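Local coordinates for regulatory protein ASNC (Escherichia coli, PDB 2CG4) that activates transcription of asnA, controls transcription of its own gene, and represses gidA expression at a post-transcriptional level, at the interface of chains A and B and the interface of chains A and C. Residues are numbered along the deposited sequence; one frame, centred on the assembly and turned at random. Chains: chain A/B/C, Regulatory protein ASNC.

Contact 1: the interface of chains A and B. Residues chain A 110, 146-148; chain B 96-99.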
ATOM      1  N   LYS A 110       1.115  -9.554  19.440  1.00 24.75           N
ATOM      2  CA  LYS A 110      -0.003  -9.051  20.226  1.00 26.04           C
ATOM      3  C   LYS A 110       0.506  -8.391  21.490  1.00 27.64           C
ATOM      4  O   LYS A 110       1.340  -8.964  22.191  1.00 27.82           O
ATOM      5  CB  LYS A 110      -0.932 -10.191  20.605  1.00 25.02           C
ATOM      6  CG  LYS A 110      -2.379  -9.818  20.592  1.00 24.14           C
ATOM      7  CD  LYS A 110      -3.182 -10.847  21.343  1.00 23.91           C
ATOM      8  CE  LYS A 110      -4.677 -10.696  21.066  1.00 26.49           C
ATOM      9  NZ  LYS A 110      -5.420 -11.837  21.678  1.00 23.82           N
ATOM     10  N   ILE A 146     -15.024 -13.732  18.419  1.00 28.02           N
ATOM     11  CA  ILE A 146     -14.647 -15.146  18.474  1.00 25.18           C
ATOM     12  C   ILE A 146     -13.287 -15.294  19.165  1.00 26.81           C
ATOM     13  O   ILE A 146     -12.281 -14.758  18.714  1.00 23.83           O
ATOM     14  CB  ILE A 146     -14.586 -15.776  17.078  1.00 23.78           C
ATOM     15  CG1 ILE A 146     -15.966 -15.738  16.403  1.00 26.90           C
ATOM     16  CG2 ILE A 146     -14.078 -17.222  17.168  1.00 23.99           C
ATOM     17  CD1 ILE A 146     -15.943 -16.038  14.900  1.00 23.07           C
ATOM     18  N   MET A 147     -13.271 -16.001  20.286  1.00 29.40           N
ATOM     19  CA  MET A 147     -12.035 -16.538  20.801  1.00 32.99           C
ATOM     20  C   MET A 147     -12.254 -17.954  21.300  1.00 33.74           C
ATOM     21  O   MET A 147     -13.000 -18.189  22.255  1.00 33.67           O
ATOM     22  CB  MET A 147     -11.435 -15.636  21.883  1.00 33.78           C
ATOM     23  CG  MET A 147     -10.482 -14.580  21.312  1.00 40.92           C
ATOM     24  SD  MET A 147      -8.730 -14.893  21.649  1.00 50.84           S
ATOM     25  CE  MET A 147      -8.710 -16.681  21.797  1.00 44.65           C
ATOM     26  N   ARG A 148     -11.608 -18.896  20.627  1.00 33.61           N
ATOM     27  CA  ARG A 148     -11.700 -20.288  21.000  1.00 33.23           C
ATOM     28  C   ARG A 148     -10.446 -21.026  20.563  1.00 34.21           C
ATOM     29  O   ARG A 148      -9.367 -20.442  20.448  1.00 32.67           O
ATOM     30  CB  ARG A 148     -12.938 -20.921  20.364  1.00 31.94           C
ATOM     31  CG  ARG A 148     -12.957 -20.832  18.842  1.00 31.44           C
ATOM     32  CD  ARG A 148     -14.341 -21.064  18.283  1.00 24.23           C
ATOM     33  NE  ARG A 148     -14.381 -20.868  16.843  1.00 24.21           N
ATOM     34  CZ  ARG A 148     -15.503 -20.656  16.153  1.00 24.41           C
ATOM     35  NH1 ARG A 148     -16.660 -20.606  16.790  1.00 18.47           N
ATOM     36  NH2 ARG A 148     -15.474 -20.488  14.829  1.00 15.01           N
TER
ATOM     37  N   THR B  96     -10.308 -19.958  14.719  1.00 24.61           N
ATOM     38  CA  THR B  96     -10.190 -19.956  16.160  1.00 23.34           C
ATOM     39  C   THR B  96     -10.344 -18.574  16.828  1.00 23.70           C
ATOM     40  O   THR B  96     -10.632 -18.484  18.023  1.00 24.17           O
ATOM     41  CB  THR B  96      -8.883 -20.630  16.602  1.00 25.55           C
ATOM     42  OG1 THR B  96      -7.756 -19.915  16.076  1.00 26.04           O
ATOM     43  CG2 THR B  96      -8.851 -22.071  16.106  1.00 25.42           C
ATOM     44  N   GLU B  97     -10.176 -17.496  16.071  1.00 21.57           N
ATOM     45  CA  GLU B  97     -10.250 -16.166  16.657  1.00 20.66           C
ATOM     46  C   GLU B  97     -10.709 -15.183  15.610  1.00 19.85           C
ATOM     47  O   GLU B  97     -10.488 -15.389  14.430  1.00 19.77           O
ATOM     48  CB  GLU B  97      -8.874 -15.720  17.165  1.00 20.61           C
ATOM     49  CG  GLU B  97      -8.149 -16.743  17.993  1.00 22.95           C
ATOM     50  CD  GLU B  97      -6.865 -16.197  18.593  1.00 30.50           C
ATOM     51  OE1 GLU B  97      -6.407 -15.116  18.159  1.00 29.59           O
ATOM     52  OE2 GLU B  97      -6.311 -16.856  19.501  1.00 37.55           O
ATOM     53  N   ALA B  98     -11.320 -14.090  16.033  1.00 19.51           N
ATOM     54  CA  ALA B  98     -11.745 -13.082  15.070  1.00 21.37           C
ATOM     55  C   ALA B  98     -11.796 -11.749  15.756  1.00 22.44           C
ATOM     56  O   ALA B  98     -12.200 -11.659  16.918  1.00 23.03           O
ATOM     57  CB  ALA B  98     -13.123 -13.430  14.455  1.00 19.83           C
ATOM     58  N   TYR B  99     -11.374 -10.717  15.036  1.00 23.16           N
ATOM     59  CA  TYR B  99     -11.268  -9.394  15.601  1.00 24.57           C
ATOM     60  C   TYR B  99     -11.815  -8.372  14.633  1.00 25.90           C
ATOM     61  O   TYR B  99     -11.583  -8.450  13.421  1.00 26.82           O
ATOM     62  CB  TYR B  99      -9.805  -9.049  15.887  1.00 24.83           C
ATOM     63  CG  TYR B  99      -9.088 -10.026  16.785  1.00 25.61           C
ATOM     64  CD1 TYR B  99      -8.354 -11.082  16.247  1.00 28.71           C
ATOM     65  CD2 TYR B  99      -9.131  -9.890  18.174  1.00 24.28           C
ATOM     66  CE1 TYR B  99      -7.672 -11.979  17.066  1.00 28.31           C
ATOM     67  CE2 TYR B  99      -8.455 -10.778  18.996  1.00 25.38           C
ATOM     68  CZ  TYR B  99      -7.731 -11.821  18.435  1.00 25.98           C
ATOM     69  OH  TYR B  99      -7.061 -12.705  19.245  1.00 25.81           O
TER
HETATM   70  O   HOH W   1      -7.054 -19.249  20.637  1.00 50.03           O

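Contact 2: the interface of chains A and C. Residues chain A 116, 119, 123, 140; chain C 140, 142.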
ATOM      1  N   ILE A 116      -5.382   3.301  26.384  1.00 38.79           N
ATOM      2  CA  ILE A 116      -4.578   3.870  25.307  1.00 39.37           C
ATOM      3  C   ILE A 116      -3.428   4.722  25.849  1.00 38.65           C
ATOM      4  O   ILE A 116      -2.431   4.915  25.169  1.00 38.04           O
ATOM      5  CB  ILE A 116      -5.397   4.635  24.216  1.00 39.86           C
ATOM      6  CG1 ILE A 116      -5.425   6.135  24.489  1.00 42.73           C
ATOM      7  CG2 ILE A 116      -6.804   4.059  24.038  1.00 42.39           C
ATOM      8  CD1 ILE A 116      -5.290   6.959  23.232  1.00 45.24           C
ATOM      9  N   LEU A 119      -0.910   1.915  26.423  1.00 33.74           N
ATOM     10  CA  LEU A 119      -0.406   1.499  25.103  1.00 33.03           C
ATOM     11  C   LEU A 119       0.593   2.487  24.517  1.00 32.28           C
ATOM     12  O   LEU A 119       1.578   2.086  23.916  1.00 33.73           O
ATOM     13  CB  LEU A 119      -1.547   1.277  24.100  1.00 32.54           C
ATOM     14  CG  LEU A 119      -1.107   0.924  22.668  1.00 32.50           C
ATOM     15  CD1 LEU A 119      -0.623  -0.525  22.569  1.00 32.98           C
ATOM     16  CD2 LEU A 119      -2.215   1.181  21.658  1.00 32.28           C
ATOM     17  N   LEU A 123       4.462   1.427  23.479  1.00 33.15           N
ATOM     18  CA  LEU A 123       4.962   1.735  22.130  1.00 32.47           C
ATOM     19  C   LEU A 123       6.218   2.599  22.148  1.00 32.37           C
ATOM     20  O   LEU A 123       7.248   2.221  21.586  1.00 31.92           O
ATOM     21  CB  LEU A 123       3.895   2.423  21.286  1.00 31.65           C
ATOM     22  CG  LEU A 123       3.145   1.481  20.357  1.00 32.65           C
ATOM     23  CD1 LEU A 123       2.097   2.245  19.580  1.00 28.86           C
ATOM     24  CD2 LEU A 123       4.125   0.756  19.429  1.00 29.05           C
ATOM     25  N   ILE A 140      -5.630  -1.746  16.466  1.00 25.89           N
ATOM     26  CA  ILE A 140      -6.311  -1.771  17.742  1.00 24.47           C
ATOM     27  C   ILE A 140      -7.576  -2.612  17.646  1.00 26.69           C
ATOM     28  O   ILE A 140      -8.380  -2.456  16.710  1.00 27.07           O
ATOM     29  CB  ILE A 140      -6.616  -0.343  18.233  1.00 24.95           C
ATOM     30  CG1 ILE A 140      -5.306   0.366  18.590  1.00 25.50           C
ATOM     31  CG2 ILE A 140      -7.574  -0.356  19.421  1.00 22.67           C
ATOM     32  CD1 ILE A 140      -5.407   1.294  19.783  1.00 25.63           C
TER
ATOM     33  N   ILE C 140      -5.950   5.993  15.245  1.00 24.65           N
ATOM     34  CA  ILE C 140      -6.234   6.364  16.617  1.00 22.74           C
ATOM     35  C   ILE C 140      -5.115   7.209  17.213  1.00 25.62           C
ATOM     36  O   ILE C 140      -3.922   6.856  17.132  1.00 26.58           O
ATOM     37  CB  ILE C 140      -6.518   5.126  17.466  1.00 22.78           C
ATOM     38  CG1 ILE C 140      -7.894   4.562  17.079  1.00 22.71           C
ATOM     39  CG2 ILE C 140      -6.416   5.445  18.965  1.00 18.40           C
ATOM     40  CD1 ILE C 140      -8.533   3.702  18.134  1.00 24.64           C
ATOM     41  N   LEU C 142      -2.853   8.551  19.965  1.00 30.01           N
ATOM     42  CA  LEU C 142      -2.319   8.030  21.205  1.00 29.74           C
ATOM     43  C   LEU C 142      -1.761   9.200  21.964  1.00 29.23           C
ATOM     44  O   LEU C 142      -1.739   9.200  23.186  1.00 30.83           O
ATOM     45  CB  LEU C 142      -1.254   6.956  20.940  1.00 30.08           C
ATOM     46  CG  LEU C 142      -1.726   5.707  20.176  1.00 29.79           C
ATOM     47  CD1 LEU C 142      -0.709   4.585  20.221  1.00 29.14           C
ATOM     48  CD2 LEU C 142      -3.085   5.210  20.671  1.00 30.53           C
TER

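Contact 3: the interface of chains A and B. Residues chain A 98-101; chain B 141, 143-144.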
ATOM      1  N   ALA A  98       3.865 -13.566  19.570  1.00 19.23           N
ATOM      2  CA  ALA A  98       4.678 -12.992  18.514  1.00 19.35           C
ATOM      3  C   ALA A  98       4.822 -14.028  17.449  1.00 21.26           C
ATOM      4  O   ALA A  98       4.892 -15.226  17.746  1.00 22.88           O
ATOM      5  CB  ALA A  98       6.074 -12.587  19.041  1.00 18.80           C
ATOM      6  N   TYR A  99       4.895 -13.570  16.208  1.00 21.15           N
ATOM      7  CA  TYR A  99       4.850 -14.468  15.088  1.00 23.67           C
ATOM      8  C   TYR A  99       5.818 -13.985  14.045  1.00 25.65           C
ATOM      9  O   TYR A  99       6.007 -12.779  13.860  1.00 26.72           O
ATOM     10  CB  TYR A  99       3.453 -14.480  14.472  1.00 23.74           C
ATOM     11  CG  TYR A  99       2.360 -14.955  15.389  1.00 23.06           C
ATOM     12  CD1 TYR A  99       1.662 -14.060  16.190  1.00 24.59           C
ATOM     13  CD2 TYR A  99       2.012 -16.303  15.439  1.00 23.23           C
ATOM     14  CE1 TYR A  99       0.642 -14.498  17.018  1.00 27.05           C
ATOM     15  CE2 TYR A  99       1.005 -16.747  16.259  1.00 20.78           C
ATOM     16  CZ  TYR A  99       0.323 -15.846  17.042  1.00 23.33           C
ATOM     17  OH  TYR A  99      -0.693 -16.295  17.845  1.00 25.86           O
ATOM     18  N   TYR A 100       6.414 -14.936  13.345  1.00 26.71           N
ATOM     19  CA  TYR A 100       7.191 -14.628  12.161  1.00 26.88           C
ATOM     20  C   TYR A 100       6.322 -15.008  10.989  1.00 25.59           C
ATOM     21  O   TYR A 100       6.133 -16.193  10.732  1.00 25.11           O
ATOM     22  CB  TYR A 100       8.476 -15.454  12.165  1.00 26.70           C
ATOM     23  CG  TYR A 100       9.355 -15.240  10.974  1.00 28.70           C
ATOM     24  CD1 TYR A 100      10.311 -14.229  10.964  1.00 31.00           C
ATOM     25  CD2 TYR A 100       9.246 -16.055   9.853  1.00 27.48           C
ATOM     26  CE1 TYR A 100      11.127 -14.039   9.858  1.00 31.89           C
ATOM     27  CE2 TYR A 100      10.043 -15.868   8.752  1.00 25.76           C
ATOM     28  CZ  TYR A 100      10.979 -14.865   8.755  1.00 28.93           C
ATOM     29  OH  TYR A 100      11.777 -14.685   7.646  1.00 31.43           O
ATOM     30  N   THR A 101       5.777 -14.012  10.297  1.00 26.39           N
ATOM     31  CA  THR A 101       4.726 -14.265   9.306  1.00 26.58           C
ATOM     32  C   THR A 101       5.136 -13.917   7.872  1.00 28.30           C
ATOM     33  O   THR A 101       6.156 -13.270   7.619  1.00 28.46           O
ATOM     34  CB  THR A 101       3.396 -13.521   9.627  1.00 26.01           C
ATOM     35  OG1 THR A 101       3.582 -12.097   9.520  1.00 27.70           O
ATOM     36  CG2 THR A 101       2.890 -13.869  11.016  1.00 23.60           C
TER
ATOM     37  N   VAL B 141       1.962 -18.077   9.279  1.00 26.14           N
ATOM     38  CA  VAL B 141       2.909 -18.172  10.368  1.00 25.26           C
ATOM     39  C   VAL B 141       3.988 -19.185  10.017  1.00 28.41           C
ATOM     40  O   VAL B 141       3.703 -20.346   9.684  1.00 28.48           O
ATOM     41  CB  VAL B 141       2.227 -18.563  11.707  1.00 25.77           C
ATOM     42  CG1 VAL B 141       3.228 -18.482  12.840  1.00 19.77           C
ATOM     43  CG2 VAL B 141       1.022 -17.657  11.993  1.00 21.05           C
ATOM     44  N   GLN B 143       6.828 -19.090  12.056  1.00 28.71           N
ATOM     45  CA  GLN B 143       7.390 -19.263  13.383  1.00 28.99           C
ATOM     46  C   GLN B 143       6.453 -18.563  14.366  1.00 28.79           C
ATOM     47  O   GLN B 143       5.929 -17.485  14.077  1.00 28.44           O
ATOM     48  CB  GLN B 143       8.796 -18.635  13.446  1.00 28.47           C
ATOM     49  CG  GLN B 143       9.819 -19.403  14.269  1.00 31.33           C
ATOM     50  CD  GLN B 143      11.138 -18.635  14.468  1.00 31.36           C
ATOM     51  OE1 GLN B 143      11.283 -17.866  15.418  1.00 32.79           O
ATOM     52  NE2 GLN B 143      12.102 -18.858  13.578  1.00 33.05           N
ATOM     53  N   ASN B 144       6.245 -19.185  15.522  1.00 28.68           N
ATOM     54  CA  ASN B 144       5.465 -18.611  16.605  1.00 27.56           C
ATOM     55  C   ASN B 144       6.185 -18.713  17.950  1.00 27.32           C
ATOM     56  O   ASN B 144       5.761 -19.467  18.821  1.00 26.98           O
ATOM     57  CB  ASN B 144       4.109 -19.316  16.700  1.00 28.41           C
ATOM     58  CG  ASN B 144       3.342 -18.930  17.946  1.00 30.07           C
ATOM     59  OD1 ASN B 144       3.274 -17.755  18.319  1.00 37.68           O
ATOM     60  ND2 ASN B 144       2.758 -19.912  18.595  1.00 30.99           N
TER

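Contact 4: the interface of chains A and B. Residues chain A 71, 108, 139; chain B 71, 101, 108.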
ATOM      1  N   PHE A  71      -2.727  -5.847  17.831  1.00 28.09           N
ATOM      2  CA  PHE A  71      -1.638  -6.456  17.092  1.00 26.58           C
ATOM      3  C   PHE A  71      -0.758  -5.342  16.569  1.00 26.57           C
ATOM      4  O   PHE A  71      -1.257  -4.281  16.188  1.00 27.79           O
ATOM      5  CB  PHE A  71      -2.171  -7.284  15.928  1.00 26.51           C
ATOM      6  CG  PHE A  71      -2.947  -8.499  16.353  1.00 27.60           C
ATOM      7  CD1 PHE A  71      -4.328  -8.443  16.500  1.00 23.79           C
ATOM      8  CD2 PHE A  71      -2.296  -9.704  16.602  1.00 26.95           C
ATOM      9  CE1 PHE A  71      -5.043  -9.575  16.894  1.00 27.97           C
ATOM     10  CE2 PHE A  71      -3.007 -10.839  16.990  1.00 25.07           C
ATOM     11  CZ  PHE A  71      -4.381 -10.772  17.140  1.00 23.03           C
ATOM     12  N   PHE A 108       5.090  -9.956  13.853  1.00 23.08           N
ATOM     13  CA  PHE A 108       3.716  -9.592  14.146  1.00 23.49           C
ATOM     14  C   PHE A 108       3.436 -10.033  15.589  1.00 23.60           C
ATOM     15  O   PHE A 108       3.599 -11.200  15.921  1.00 25.51           O
ATOM     16  CB  PHE A 108       2.777 -10.294  13.148  1.00 23.66           C
ATOM     17  CG  PHE A 108       1.360  -9.786  13.163  1.00 24.36           C
ATOM     18  CD1 PHE A 108       1.075  -8.456  12.866  1.00 27.47           C
ATOM     19  CD2 PHE A 108       0.307 -10.645  13.442  1.00 29.98           C
ATOM     20  CE1 PHE A 108      -0.232  -7.980  12.869  1.00 22.54           C
ATOM     21  CE2 PHE A 108      -1.012 -10.182  13.446  1.00 28.65           C
ATOM     22  CZ  PHE A 108      -1.276  -8.843  13.160  1.00 27.32           C
ATOM     23  N   LEU A 139      -2.669  -2.396  15.098  1.00 25.08           N
ATOM     24  CA  LEU A 139      -4.099  -2.605  14.767  1.00 25.72           C
ATOM     25  C   LEU A 139      -4.943  -2.796  16.037  1.00 26.08           C
ATOM     26  O   LEU A 139      -4.975  -3.879  16.616  1.00 25.83           O
ATOM     27  CB  LEU A 139      -4.278  -3.845  13.887  1.00 25.08           C
ATOM     28  CG  LEU A 139      -3.756  -3.877  12.445  1.00 27.07           C
ATOM     29  CD1 LEU A 139      -2.237  -3.643  12.379  1.00 30.65           C
ATOM     30  CD2 LEU A 139      -4.114  -5.213  11.828  1.00 25.08           C
TER
ATOM     31  N   PHE B  71      -3.066 -15.839  10.016  1.00 29.23           N
ATOM     32  CA  PHE B  71      -3.979 -14.729  10.198  1.00 27.05           C
ATOM     33  C   PHE B  71      -4.450 -14.337   8.819  1.00 26.37           C
ATOM     34  O   PHE B  71      -3.647 -14.240   7.892  1.00 26.73           O
ATOM     35  CB  PHE B  71      -3.261 -13.550  10.843  1.00 27.00           C
ATOM     36  CG  PHE B  71      -2.918 -13.764  12.290  1.00 27.60           C
ATOM     37  CD1 PHE B  71      -1.625 -14.102  12.668  1.00 26.07           C
ATOM     38  CD2 PHE B  71      -3.887 -13.612  13.278  1.00 26.27           C
ATOM     39  CE1 PHE B  71      -1.303 -14.286  14.020  1.00 27.17           C
ATOM     40  CE2 PHE B  71      -3.573 -13.799  14.624  1.00 22.05           C
ATOM     41  CZ  PHE B  71      -2.278 -14.135  14.993  1.00 22.61           C
ATOM     42  N   THR B 101     -10.752  -4.917  14.000  1.00 25.99           N
ATOM     43  CA  THR B 101      -9.623  -4.043  14.318  1.00 27.59           C
ATOM     44  C   THR B 101      -9.611  -2.731  13.537  1.00 28.66           C
ATOM     45  O   THR B 101     -10.538  -2.389  12.802  1.00 28.30           O
ATOM     46  CB  THR B 101      -8.230  -4.720  14.103  1.00 26.48           C
ATOM     47  OG1 THR B 101      -7.941  -4.804  12.697  1.00 29.58           O
ATOM     48  CG2 THR B 101      -8.174  -6.103  14.724  1.00 23.38           C
ATOM     49  N   PHE B 108     -10.356  -9.472  11.064  1.00 25.51           N
ATOM     50  CA  PHE B 108      -9.033 -10.072  11.152  1.00 25.12           C
ATOM     51  C   PHE B 108      -9.174 -11.364  11.962  1.00 24.83           C
ATOM     52  O   PHE B 108      -9.544 -11.335  13.135  1.00 27.26           O
ATOM     53  CB  PHE B 108      -8.053  -9.084  11.814  1.00 24.58           C
ATOM     54  CG  PHE B 108      -6.605  -9.503  11.742  1.00 25.89           C
ATOM     55  CD1 PHE B 108      -5.946  -9.586  10.518  1.00 28.10           C
ATOM     56  CD2 PHE B 108      -5.893  -9.801  12.900  1.00 30.21           C
ATOM     57  CE1 PHE B 108      -4.613  -9.979  10.440  1.00 23.19           C
ATOM     58  CE2 PHE B 108      -4.547 -10.186  12.837  1.00 27.80           C
ATOM     59  CZ  PHE B 108      -3.913 -10.275  11.600  1.00 27.45           C
TER

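Contact 1: the interface of chains A and B
A:Met147 and B:Glu97, paired as an antiparallel beta bridge, send their side chains the same way and lie alongside each other. The methionine bends at chi2 and chi3, which turns its methyl A:Met147 CE back against the carboxylate end of the glutamate, 3.7 Å from B:Glu97 CD. That carboxylate has other ties as well. The hydroxyl B:Tyr99 OH gives its hydrogen to B:Glu97 OE1 at 2.7 Å, approaching from above the carboxylate plane, 57° out of it, while a water links B:Glu97 OE2 to the backbone carbonyl O of A:Arg148. The same phenol oxygen, B:Tyr99 OH, accepts a bond from A:Lys110 NZ at 3.1 Å, at the end of a chain extended beyond CG. Lysine amine, phenol and glutamate side chain thus form a hydrogen-bonded chain spanning the two subunits, and with A:Lys110 NZ and B:Glu97 OE1 4.9 Å apart the lysine may add longer-range attraction. A:Ile146 works in two ways. The carbonyl A:Ile146 O takes the N-H of B:Ala98 N at 2.9 Å, and A:Ile146 CB packs 3.8 Å from the methyl B:Ala98 CB. Two residues on, A:Arg148 N reaches B:Thr96 O at 2.8 Å, nearly along the C=O axis (166°). The site shows how a backbone ladder and a polar side-chain chain can secure one seam: strand 143-147 of chain A runs antiparallel beside strand 95-100 of chain B, joining the ligand-binding domains of the two subunits.

Contact 2: the interface of chains A and C
C:Leu142 pushes its branched end among three side chains from one helix of chain A, a compact example of a leucine bridging two subunits through both methyls. This join is probably one of those assembling AsnC dimers into the octamer. The tight part lies at these branches. C:Leu142 CD1 sits 3.7 Å from CD1 of A:Leu123, whose side chain crosses the leucine at about a right angle, and 4.0 Å from CD2 of A:Leu119. The other branch, C:Leu142 CD2, meets CD1 of A:Ile116 at 3.8 Å, and that same methyl, A:Ile116 CD1, also rests 3.8 Å from C:Leu142 CA, reaching the root of the side chain as well as its end. With CG anti to the carbonyl carbon (chi1 -61°), the leucine splits its methyls between A:Ile116 on one hand and A:Leu119 and A:Leu123 on the other. Packing is looser where A:Ile140 and C:Ile140 face each other: A:Ile140 CD1 and C:Ile140 CD1 stand 4.3 Å apart, a more distant apolar approach, though each residue still loses surface to the other chain. In the fold, helix 116-127 of chain A receives the residue that follows strand 133-141 of chain C, while A:Ile140 closes strand 133-140 and C:Ile140 is the last but one residue of strand 133-141.

Contact 3: the interface of chains A and B
A:Tyr100 and B:Gln143 meet through their backbones in both directions. The N-H of A:Tyr100 N points at the carbonyl B:Gln143 O over 2.7 Å and is almost straight (171° at the hydrogen), although it is tilted from the carbonyl plane. The return bond, B:Gln143 N to A:Tyr100 O, is longer at 3.3 Å but uses a lone pair in the carbonyl plane. A second antiparallel bridge joins A:Thr101 to B:Val141. Since B:Val141 and B:Gln143 face consecutive residues of chain A, the pairing steps over one residue of chain B, as in a beta bulge. Apolar contacts flank this ladder. The CB atoms of A:Tyr100 and B:Gln143 touch at 3.4 Å, and B:Val141 sets CG1 3.6 Å from the ring atom CD2 of A:Tyr99. Flat groups supply a third kind of contact. The B:Asn144 amide lies alongside the A:Tyr99 ring, the two planes 14° apart, with B:Asn144 CG 3.6 Å from A:Tyr99 CE2. B:Asn144 CG stands anti to the backbone N (chi1 170°), bringing the amide beside that ring. B:Asn144 OD1 is modelled 3.1 Å from A:Ala98 O; two acceptors so placed make the amide's orientation doubtful, and a flipped amide could donate there. Besides joining the subunits, the seam includes A:Tyr100 and A:Thr101, residues of the asparagine pocket, and dimer pairing may thereby help shape the effector site.

Contact 4: the interface of chains A and B
B:Phe108 and A:Phe108 approach from opposite directions and meet edge-to-face, their planes 72° apart, with A:Phe108 CZ 3.4 Å from B:Phe108 CZ. Each ring also reaches a phenylalanine of the other subunit. B:Phe108 presents its CE2 edge over the centre of the A:Phe71 ring, 4.0 Å above that plane, and A:Phe108 does the same to B:Phe71 with its own CE2. The reciprocal capping shows how a two-fold axis can generate a core from one pair of residues: in these two pairs A:Phe108 and B:Phe108 present an edge, and A:Phe71 and B:Phe71 a face. A:Phe108 and B:Phe108 swing CG to the side opposite the backbone N (chi1 -170° in chain B), whereas A:Phe71 and B:Phe71 keep CG beside it; these torsions direct the rings of both chains across the interface from neighbouring strands. The A:Phe71 and B:Phe71 rings also touch each other, A:Phe71 CE2 to B:Phe71 CE2 at 3.8 Å, completing a four-ring cluster between strands 68-76 and 107-113 of both subunits. Such interlocked edges and faces may hinder sliding of one sheet over the other and give this part of the dimer core an aromatic, largely apolar lining. At the margin, A:Leu139 crosses B:Thr101, a residue of the asparagine pocket. There the methyl A:Leu139 CD2 lies 3.9 Å from the hydroxyl B:Thr101 OG1, and A:Leu139 CB faces B:Thr101 CB at 4.1 Å.

Contacts 1 and 3 are matching strand seams on the two sides of the A-B dimer: each sets strand 143-147 of one chain against the strand beginning at residue 95 of the other, with C-alpha centres about 16 Å apart. Contact 4 lies about 10 Å from contact 1 and 12 Å from contact 3, its rings filling the dimer core; strand 107-113 supplies both A:Lys110 and A:Phe108. Contact 2, about 14 Å from contact 4, faces chain C. Neighbouring residues A:Leu139 and A:Ile140 of strand 133-140 serve contacts 4 and 2, so dimer pairing and higher assembly may be structurally coupled.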